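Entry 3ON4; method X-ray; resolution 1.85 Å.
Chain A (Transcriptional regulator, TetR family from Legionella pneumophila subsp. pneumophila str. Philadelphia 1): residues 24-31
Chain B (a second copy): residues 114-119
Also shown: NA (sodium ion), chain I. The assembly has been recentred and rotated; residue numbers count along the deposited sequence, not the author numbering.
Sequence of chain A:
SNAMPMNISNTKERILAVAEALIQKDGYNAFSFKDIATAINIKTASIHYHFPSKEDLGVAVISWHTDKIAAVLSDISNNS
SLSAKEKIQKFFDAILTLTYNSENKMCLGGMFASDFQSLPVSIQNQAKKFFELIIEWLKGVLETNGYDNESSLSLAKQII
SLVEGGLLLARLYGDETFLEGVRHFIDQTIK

Chain A 24-31: QKDGYNAF
Chain B, residues 114-119: SDFQSL

The end of a helix in chain A meets a chain B segment running from helix into a 3-10 stretch, and the two short stretches bury 217 Å² between them without a single direct hydrogen bond. Water carries the polar traffic instead. In register, the CA of D26(A) comes nearest the CA of S118(B), at 5.4 Å.

Q24(A) begins the stretch in helical conformation (phi/psi -62/-27; chi1 m, chi2 t) but lies out of reach of chain B. K25(A), at -88/-48, contributes its backbone: its side chain is extended (m, t, t, t) and its end leads away, while its O stands 3.4 Å from CB of Q117(B). O of K25(A) also accepts from water 1 at 2.8 Å. Water 1 also donates to O of S114(B) at 2.9 Å and accepts from N of Q117(B) at 3.0 Å, so one water joins the backbones of the two chains.

D26(A), the last helical residue, is at -120/-24 with chi1 m and chi2 -23°. Its CA-to-CB bond points sideways, yet the carboxylate comes nearer and brings OD1 to 3.2 Å from CB of Q117(B). Q117(B) points toward chain A at CB, then folds its end away through m, m. The O of D26(A) lies 4.0 Å from CB of S118(B) and accepts from water 2 at 2.7 Å; water 2 donates also to OD1 of D115(B), at 2.6 Å.

D115(B) (chi1 m, chi2 -33°) has a second task: its OD1 and the OG of S114(B), rotamer p, each bind the sodium ion at 2.4 Å. Water 4 at 2.4 Å from the sodium, water 3 at 2.3 Å from it, and two atoms from elsewhere in the structure complete the coordination. Water 3 donates to OD2 of D115(B) at 2.9 Å, tying both carboxylate oxygens into the site.

G27(A) leaves the helix at 103/153. A CB there would jam against the carbonyl O of D26(A), so the backbone alone calls for glycine. Y28(A) (-56/-38, chi1 t) and N29(A) (-84/7, chi1 m) carry the chain round, and N of A30(A) closes the turn by donating to O of G27(A) at 3.0 Å.

A30(A), at -124/21, points its methyl toward chain B, CB to CB 3.8 Å from S118(B). S118(B), rotamer p in a 3-10 segment, donates from OG to O of D115(B) at 2.6 Å, while its N donates to that same oxygen at 2.9 Å. F31(A) (-137/163, chi1 p) ends the stretch out of reach.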

# COMPACT_ATOMS: atom_id res chain seq x y z
N GLN A 24 10.62 -6.38 -1.19
CA GLN A 24 9.70 -6.44 -0.06
C GLN A 24 10.05 -5.50 1.09
O GLN A 24 9.16 -5.13 1.85
CB GLN A 24 9.56 -7.86 0.48
CG GLN A 24 8.85 -8.81 -0.46
CD GLN A 24 8.58 -10.12 0.21
OE1 GLN A 24 9.39 -11.04 0.12
NE2 GLN A 24 7.46 -10.21 0.93
N LYS A 25 11.33 -5.17 1.26
CA LYS A 25 11.74 -4.29 2.35
C LYS A 25 11.65 -2.82 1.92
O LYS A 25 11.08 -1.99 2.63
CB LYS A 25 13.18 -4.60 2.80
CG LYS A 25 13.33 -5.94 3.53
CD LYS A 25 14.77 -6.28 3.81
CE LYS A 25 14.89 -7.59 4.55
NZ LYS A 25 16.29 -7.85 5.00
N ASP A 26 12.20 -2.53 0.75
CA ASP A 26 12.48 -1.14 0.35
C ASP A 26 11.77 -0.66 -0.89
O ASP A 26 11.61 0.56 -1.08
CB ASP A 26 13.98 -0.96 0.08
CG ASP A 26 14.83 -1.20 1.31
OD1 ASP A 26 14.36 -1.07 2.46
OD2 ASP A 26 16.03 -1.51 1.11
N GLY A 27 11.38 -1.60 -1.76
CA GLY A 27 10.66 -1.27 -2.98
C GLY A 27 11.57 -1.32 -4.19
O GLY A 27 12.76 -1.11 -4.08
N TYR A 28 10.97 -1.60 -5.35
CA TYR A 28 11.69 -1.78 -6.62
C TYR A 28 12.57 -0.62 -7.02
O TYR A 28 13.62 -0.83 -7.56
CB TYR A 28 10.66 -2.02 -7.73
CG TYR A 28 11.23 -2.31 -9.11
CD1 TYR A 28 11.71 -3.57 -9.44
CD2 TYR A 28 11.26 -1.32 -10.08
CE1 TYR A 28 12.22 -3.84 -10.71
CE2 TYR A 28 11.77 -1.59 -11.34
CZ TYR A 28 12.24 -2.86 -11.65
OH TYR A 28 12.73 -3.10 -12.91
N ASN A 29 12.13 0.61 -6.78
CA ASN A 29 12.91 1.80 -7.14
C ASN A 29 13.96 2.20 -6.08
O ASN A 29 14.59 3.26 -6.17
CB ASN A 29 11.97 2.98 -7.41
CG ASN A 29 11.09 2.75 -8.64
OD1 ASN A 29 11.57 2.27 -9.67
ND2 ASN A 29 9.81 3.11 -8.53
N ALA A 30 14.13 1.35 -5.07
CA ALA A 30 15.08 1.58 -4.01
C ALA A 30 16.07 0.42 -3.84
O ALA A 30 16.64 0.26 -2.76
CB ALA A 30 14.32 1.79 -2.70
N PHE A 31 16.27 -0.40 -4.86
CA PHE A 31 17.41 -1.31 -4.84
C PHE A 31 18.04 -1.30 -6.22
O PHE A 31 17.41 -0.89 -7.20
CB PHE A 31 17.01 -2.73 -4.46
CG PHE A 31 16.52 -3.54 -5.63
CD1 PHE A 31 15.24 -3.39 -6.10
CD2 PHE A 31 17.38 -4.42 -6.27
CE1 PHE A 31 14.79 -4.11 -7.22
CE2 PHE A 31 16.95 -5.14 -7.41
CZ PHE A 31 15.65 -4.99 -7.86
N SER B 114 4.65 2.77 1.92
CA SER B 114 5.22 1.69 1.12
C SER B 114 6.77 1.81 1.00
O SER B 114 7.49 0.80 0.98
CB SER B 114 4.57 1.66 -0.28
OG SER B 114 5.07 2.66 -1.14
N ASP B 115 7.24 3.05 0.95
CA ASP B 115 8.63 3.39 0.74
C ASP B 115 9.43 3.52 2.05
O ASP B 115 10.65 3.74 2.03
CB ASP B 115 8.72 4.74 -0.01
CG ASP B 115 8.12 4.67 -1.43
OD1 ASP B 115 8.23 3.60 -2.06
OD2 ASP B 115 7.57 5.69 -1.90
N PHE B 116 8.75 3.36 3.18
CA PHE B 116 9.25 3.78 4.50
C PHE B 116 10.69 3.40 4.83
O PHE B 116 11.49 4.23 5.28
CB PHE B 116 8.33 3.17 5.55
CG PHE B 116 8.48 3.73 6.89
CD1 PHE B 116 7.77 4.85 7.27
CD2 PHE B 116 9.27 3.08 7.82
CE1 PHE B 116 7.87 5.34 8.57
CE2 PHE B 116 9.36 3.56 9.13
CZ PHE B 116 8.68 4.70 9.49
N GLN B 117 11.05 2.15 4.59
CA GLN B 117 12.39 1.68 4.97
C GLN B 117 13.52 2.39 4.21
O GLN B 117 14.66 2.44 4.67
CB GLN B 117 12.52 0.16 4.78
CG GLN B 117 11.70 -0.65 5.76
CD GLN B 117 12.11 -0.37 7.21
OE1 GLN B 117 11.51 0.48 7.87
NE2 GLN B 117 13.16 -1.03 7.67
N SER B 118 13.19 2.93 3.04
CA SER B 118 14.15 3.60 2.20
C SER B 118 14.26 5.09 2.51
O SER B 118 15.12 5.74 1.94
CB SER B 118 13.75 3.43 0.72
OG SER B 118 12.66 4.26 0.41
N LEU B 119 13.43 5.60 3.40
CA LEU B 119 13.33 7.05 3.64
C LEU B 119 14.19 7.53 4.80
O LEU B 119 14.39 6.81 5.79
CB LEU B 119 11.90 7.47 3.93
CG LEU B 119 10.77 7.12 2.95
CD1 LEU B 119 9.42 7.36 3.63
CD2 LEU B 119 10.87 7.92 1.68
NA NA I . 6.40 2.38 -3.13
O HOH W 1 9.50 0.25 2.93
O HOH W 2 10.64 2.63 -2.58
O HOH W 3 5.71 4.51 -3.78
O HOH W 4 7.64 0.37 -2.81